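Local coordinates for protein putative oxidoreductase with NAD(P)-binding Rossmann-fold domain (Clostridium difficile, PDB 3UUW) that is a putative oxidoreductase of the Gfo/Idh/MocA family that probably binds a nicotinamide adenine dinucleotide cofactor, NAD(P), in its Rossmann-fold domain and uses it in redox chemistry, at residues A[169-174]-A[212-217]; A[144-149]-A[226-231]. All coordinates share one frame; numbering follows the deposited sequence. Where two conformers were deposited one is given.

Contact 1: A[169-174]-A[212-217]; sequences IHVIDT and INTSMH
Val171 CG1 lies to one side of the peptide plane linking Thr214 to Ser215, 4.3 Å from Ser215 N, while the edges of the peptide are turned to the neighbouring strands, where Ser202 OG binds Thr214 O and Ser215 pairs with Ile147. CG1 also packs 3.6 Å from Thr214 CB; with CG1 anti to the backbone N (chi1 177°), the branches of Val171 diverge, and CG2 approaches Met216 CE at 4.2 Å. A beta-branched residue suits this place, since its two methyls reach two positions of the strand, and the flexible Met216, bent at chi3, brings its methyl to one of them. Ile172 crosses Thr214 at about a right angle, its CD1 3.9 Å from OG1, a hydroxyl hydrogen-bonded to Tyr168 OH and, weakly, to His203 O. Thus threonine offers carbon to Val171 yet keeps its oxygen satisfied within a buried interface that has no hydrogen bond across it. The axes of segments 169-174 and 212-217 run nearly antiparallel (169°) and approach to 8.7 Å. Val171 also rests on Ile147 and Lys149 of strand 142-150, whereas Ile169 and Ile172 pack on helix 295-305.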
loop_
_atom_site.group_PDB
_atom_site.type_symbol
_atom_site.label_atom_id
_atom_site.label_comp_id
_atom_site.label_asym_id
_atom_site.label_seq_id
_atom_site.Cartn_x
_atom_site.Cartn_y
_atom_site.Cartn_z
ATOM N N ILE A 169 -24.343 -15.360 3.553
ATOM C CA ILE A 169 -24.970 -15.682 2.275
ATOM C C ILE A 169 -24.310 -14.896 1.144
ATOM O O ILE A 169 -24.229 -15.390 0.013
ATOM C CB ILE A 169 -26.509 -15.438 2.307
ATOM C CG1 ILE A 169 -27.204 -16.109 1.114
ATOM C CG2 ILE A 169 -26.827 -13.933 2.353
ATOM C CD1 ILE A 169 -28.724 -16.092 1.244
ATOM N N HIS A 170 -23.854 -13.679 1.429
ATOM C CA HIS A 170 -23.158 -12.894 0.407
ATOM C C HIS A 170 -21.856 -13.540 -0.038
ATOM O O HIS A 170 -21.529 -13.516 -1.226
ATOM C CB HIS A 170 -22.851 -11.477 0.880
ATOM C CG HIS A 170 -24.038 -10.577 0.898
ATOM N ND1 HIS A 170 -24.761 -10.266 -0.235
ATOM C CD2 HIS A 170 -24.603 -9.878 1.911
ATOM C CE1 HIS A 170 -25.735 -9.432 0.085
ATOM N NE2 HIS A 170 -25.655 -9.173 1.382
ATOM N N VAL A 171 -21.131 -14.111 0.914
ATOM C CA VAL A 171 -19.875 -14.801 0.635
ATOM C C VAL A 171 -20.131 -16.057 -0.217
ATOM O O VAL A 171 -19.481 -16.281 -1.264
ATOM C CB VAL A 171 -19.128 -15.120 1.960
ATOM C CG1 VAL A 171 -17.852 -15.916 1.683
ATOM C CG2 VAL A 171 -18.783 -13.829 2.709
ATOM N N ILE A 172 -21.087 -16.870 0.221
ATOM C CA ILE A 172 -21.462 -18.113 -0.479
ATOM C C ILE A 172 -22.014 -17.795 -1.861
ATOM O O ILE A 172 -21.623 -18.419 -2.835
ATOM C CB ILE A 172 -22.456 -18.933 0.338
ATOM C CG1 ILE A 172 -21.811 -19.381 1.652
ATOM C CG2 ILE A 172 -22.985 -20.173 -0.448
ATOM C CD1 ILE A 172 -20.460 -20.122 1.495
ATOM N N ASP A 173 -22.912 -16.821 -1.968
ATOM C CA ASP A 173 -23.445 -16.514 -3.293
ATOM C C ASP A 173 -22.353 -16.048 -4.261
ATOM O O ASP A 173 -22.338 -16.437 -5.429
ATOM C CB ASP A 173 -24.531 -15.444 -3.251
ATOM C CG ASP A 173 -25.206 -15.282 -4.603
ATOM O OD1 ASP A 173 -26.017 -16.172 -4.963
ATOM O OD2 ASP A 173 -24.893 -14.300 -5.311
ATOM N N THR A 174 -21.455 -15.198 -3.785
ATOM C CA THR A 174 -20.368 -14.713 -4.645
ATOM C C THR A 174 -19.485 -15.892 -5.087
ATOM O O THR A 174 -19.079 -15.985 -6.252
ATOM C CB THR A 174 -19.570 -13.626 -3.953
ATOM O OG1 THR A 174 -20.448 -12.562 -3.569
ATOM C CG2 THR A 174 -18.461 -13.104 -4.867
ATOM N N ILE A 212 -12.949 -23.053 -3.774
ATOM C CA ILE A 212 -13.154 -21.731 -3.228
ATOM C C ILE A 212 -13.075 -21.847 -1.721
ATOM O O ILE A 212 -13.676 -22.747 -1.128
ATOM C CB ILE A 212 -14.521 -21.119 -3.584
ATOM C CG1 ILE A 212 -14.726 -21.054 -5.098
ATOM C CG2 ILE A 212 -14.631 -19.722 -2.972
ATOM C CD1 ILE A 212 -15.314 -22.325 -5.704
ATOM N N ASN A 213 -12.303 -20.962 -1.114
ATOM C CA ASN A 213 -12.191 -20.903 0.327
ATOM C C ASN A 213 -12.885 -19.670 0.815
ATOM O O ASN A 213 -12.457 -18.559 0.514
ATOM C CB ASN A 213 -10.723 -20.889 0.720
ATOM C CG ASN A 213 -9.982 -22.077 0.156
ATOM O OD1 ASN A 213 -10.203 -23.206 0.592
ATOM N ND2 ASN A 213 -9.142 -21.846 -0.852
ATOM N N THR A 214 -13.947 -19.884 1.599
ATOM C CA THR A 214 -14.799 -18.818 2.110
ATOM C C THR A 214 -14.600 -18.666 3.582
ATOM O O THR A 214 -14.437 -19.651 4.278
ATOM C CB THR A 214 -16.291 -19.121 1.854
ATOM O OG1 THR A 214 -16.672 -20.358 2.476
ATOM C CG2 THR A 214 -16.565 -19.216 0.350
ATOM N N SER A 215 -14.598 -17.421 4.068
ATOM C CA SER A 215 -14.311 -17.141 5.490
ATOM C C SER A 215 -14.968 -15.860 6.027
ATOM O O SER A 215 -14.954 -14.826 5.380
ATOM C CB SER A 215 -12.795 -17.040 5.670
ATOM O OG SER A 215 -12.420 -16.691 6.992
ATOM N N MET A 216 -15.481 -15.932 7.255
ATOM C CA MET A 216 -16.128 -14.800 7.894
ATOM C C MET A 216 -15.859 -14.815 9.416
ATOM O O MET A 216 -16.309 -15.707 10.139
ATOM C CB MET A 216 -17.643 -14.820 7.606
ATOM C CG MET A 216 -18.471 -13.882 8.521
ATOM S SD MET A 216 -20.204 -13.732 8.036
ATOM C CE MET A 216 -20.034 -12.727 6.537
ATOM N N HIS A 217 -15.131 -13.804 9.887
ATOM C CA HIS A 217 -14.845 -13.630 11.311
ATOM C C HIS A 217 -15.592 -12.386 11.766
ATOM O O HIS A 217 -15.362 -11.279 11.267
ATOM C CB HIS A 217 -13.351 -13.483 11.550
ATOM C CG HIS A 217 -12.960 -13.488 12.986
ATOM N ND1 HIS A 217 -11.777 -12.943 13.433
ATOM C CD2 HIS A 217 -13.589 -13.974 14.078
ATOM C CE1 HIS A 217 -11.694 -13.095 14.743
ATOM N NE2 HIS A 217 -12.782 -13.713 15.161
#

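Contact 2: A[144-149]-A[226-231]; sequences SINICK and QVEILS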
loop_
_atom_site.group_PDB
_atom_site.type_symbol
_atom_site.label_atom_id
_atom_site.label_comp_id
_atom_site.label_asym_id
_atom_site.label_seq_id
_atom_site.Cartn_x
_atom_site.Cartn_y
_atom_site.Cartn_z
ATOM N N SER A 144 -7.512 -21.344 -7.741
ATOM C CA SER A 144 -8.066 -21.190 -6.388
ATOM C C SER A 144 -8.713 -19.831 -6.254
ATOM O O SER A 144 -8.275 -18.865 -6.887
ATOM C CB SER A 144 -6.937 -21.306 -5.363
ATOM O OG SER A 144 -7.394 -21.383 -4.038
ATOM N N ILE A 145 -9.740 -19.742 -5.403
ATOM C CA ILE A 145 -10.359 -18.463 -5.093
ATOM C C ILE A 145 -10.519 -18.396 -3.586
ATOM O O ILE A 145 -10.885 -19.382 -2.950
ATOM C CB ILE A 145 -11.724 -18.302 -5.782
ATOM C CG1 ILE A 145 -11.571 -18.356 -7.297
ATOM C CG2 ILE A 145 -12.386 -16.972 -5.387
ATOM C CD1 ILE A 145 -12.894 -18.275 -8.042
ATOM N N ASN A 146 -10.221 -17.244 -3.031
ATOM C CA ASN A 146 -10.441 -17.006 -1.597
ATOM C C ASN A 146 -11.388 -15.825 -1.431
ATOM O O ASN A 146 -11.187 -14.785 -2.054
ATOM C CB ASN A 146 -9.113 -16.708 -0.881
ATOM C CG ASN A 146 -8.108 -17.810 -1.041
ATOM O OD1 ASN A 146 -8.376 -18.971 -0.736
ATOM N ND2 ASN A 146 -6.920 -17.454 -1.531
ATOM N N ILE A 147 -12.387 -15.961 -0.567
ATOM C CA ILE A 147 -13.323 -14.885 -0.320
ATOM C C ILE A 147 -13.498 -14.738 1.162
ATOM O O ILE A 147 -13.805 -15.703 1.834
ATOM C CB ILE A 147 -14.719 -15.134 -0.943
ATOM C CG1 ILE A 147 -14.611 -15.443 -2.448
ATOM C CG2 ILE A 147 -15.617 -13.922 -0.676
ATOM C CD1 ILE A 147 -15.977 -15.821 -3.104
ATOM N N CYS A 148 -13.316 -13.529 1.676
ATOM C CA CYS A 148 -13.561 -13.302 3.088
ATOM C C CYS A 148 -14.371 -12.050 3.327
ATOM O O CYS A 148 -14.367 -11.131 2.505
ATOM C CB CYS A 148 -12.269 -13.214 3.870
ATOM S SG CYS A 148 -11.312 -11.788 3.472
ATOM N N LYS A 149 -15.060 -12.026 4.467
ATOM C CA LYS A 149 -15.871 -10.885 4.884
ATOM C C LYS A 149 -15.860 -10.851 6.399
ATOM O O LYS A 149 -16.579 -11.617 7.049
ATOM C CB LYS A 149 -17.296 -10.989 4.341
ATOM C CG LYS A 149 -18.144 -9.780 4.577
ATOM C CD LYS A 149 -19.472 -9.899 3.828
ATOM C CE LYS A 149 -20.223 -8.576 3.771
ATOM N NZ LYS A 149 -20.719 -8.131 5.098
ATOM N N GLN A 226 -12.812 -9.219 0.874
ATOM C CA GLN A 226 -11.856 -9.432 -0.186
ATOM C C GLN A 226 -12.188 -10.665 -0.993
ATOM O O GLN A 226 -12.559 -11.682 -0.425
ATOM C CB GLN A 226 -10.445 -9.608 0.394
ATOM C CG GLN A 226 -9.390 -9.779 -0.677
ATOM C CD GLN A 226 -8.009 -9.893 -0.086
ATOM O OE1 GLN A 226 -7.409 -8.904 0.296
ATOM N NE2 GLN A 226 -7.506 -11.108 -0.016
ATOM N N VAL A 227 -12.105 -10.534 -2.317
ATOM C CA VAL A 227 -12.111 -11.677 -3.233
ATOM C C VAL A 227 -10.715 -11.726 -3.887
ATOM O O VAL A 227 -10.201 -10.703 -4.342
ATOM C CB VAL A 227 -13.162 -11.518 -4.307
ATOM C CG1 VAL A 227 -12.949 -12.550 -5.443
ATOM C CG2 VAL A 227 -14.525 -11.577 -3.683
ATOM N N GLU A 228 -10.102 -12.899 -3.882
ATOM C CA GLU A 228 -8.780 -13.112 -4.467
ATOM C C GLU A 228 -8.889 -14.302 -5.380
ATOM O O GLU A 228 -9.326 -15.396 -4.942
ATOM C CB GLU A 228 -7.759 -13.411 -3.387
ATOM C CG GLU A 228 -6.366 -13.737 -3.883
ATOM C CD GLU A 228 -5.432 -13.875 -2.720
ATOM O OE1 GLU A 228 -5.592 -14.865 -1.972
ATOM O OE2 GLU A 228 -4.576 -12.979 -2.527
ATOM N N ILE A 229 -8.505 -14.106 -6.633
ATOM C CA ILE A 229 -8.503 -15.173 -7.608
ATOM C C ILE A 229 -7.073 -15.474 -8.040
ATOM O O ILE A 229 -6.374 -14.577 -8.532
ATOM C CB ILE A 229 -9.338 -14.794 -8.842
ATOM C CG1 ILE A 229 -10.796 -14.504 -8.456
ATOM C CG2 ILE A 229 -9.246 -15.903 -9.960
ATOM C CD1 ILE A 229 -11.646 -14.047 -9.656
ATOM N N LEU A 230 -6.642 -16.715 -7.830
ATOM C CA LEU A 230 -5.323 -17.193 -8.278
ATOM C C LEU A 230 -5.506 -17.926 -9.612
ATOM O O LEU A 230 -6.219 -18.934 -9.687
ATOM C CB LEU A 230 -4.680 -18.134 -7.252
ATOM C CG LEU A 230 -4.156 -17.578 -5.919
ATOM C CD1 LEU A 230 -5.287 -17.188 -4.990
ATOM C CD2 LEU A 230 -3.270 -18.622 -5.243
ATOM N N SER A 231 -4.852 -17.433 -10.655
ATOM C CA SER A 231 -4.969 -18.048 -11.982
ATOM C C SER A 231 -3.606 -18.139 -12.650
ATOM O O SER A 231 -2.622 -17.629 -12.137
ATOM C CB SER A 231 -5.957 -17.283 -12.838
ATOM O OG SER A 231 -5.493 -15.976 -13.092
HETATM O O HOH W 1 -9.717 -13.218 0.103
#
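Asn146 and Glu228 form a hydrogen-bonded pair in an antiparallel beta ladder, part of the mixed sheet in the C-terminal domain. Their backbones exchange two bonds, Asn146 N to Glu228 O and Glu228 N to Asn146 O. From Glu228 the side chain rises over the sheet: CB lies 3.9 Å from Asn146 O, CG is anti to the backbone N (chi1 176°), and the chain continues extended to the carboxylate. There OE1 accepts Asn146 ND2 at 2.9 Å through its anti lone pair, almost in the plane of the amide, although amide and carboxylate planes are turned 67° apart. OE2 is gripped by Arg237 of strand 234-239, and Asn146 OD1 by Asn213 ND2, which links four polar side chains across neighbouring strands. Glutamate is long enough to serve both partners, and asparagine can donate and accept at once; the arginine would probably stabilise the charged carboxylate.

The opposite face is apolar. Ile147 CG2 packs 4.0 Å from Val227 CG2, and Ile145 CG1 4.1 Å from Ile229 CG1, the paired side chains lying side by side. Beta-branched residues suit extended strands, and Ile145 and Ile147 of this face pack against helix 160-179 (Val171, Ala175 and Leu178). Back on the face of Asn146 and Glu228, a water accepts from Gln226 NE2 at 3.1 Å and donates weakly to Asn146 O.

The centres of the two contacts lie about 10 Å apart in the same C-terminal domain. Along the chain the order is 144-149, 169-174, 212-217, 226-231, so contact 1 is nested within the loop closed by contact 2. Strand 142-150 sits between the other two strands, parallel to 211-217 and antiparallel to 224-231, and probable hydrogen bonds from Asn213 N to Ile145 O and from Ile147 N to Asn213 O join the contacts directly. Helix 160-179 covers the isoleucine face of this sheet. On the other face Ser144 packs on Phe200 of a second subunit, so the sheet has the domain's helix on one side and takes part in assembly on the other.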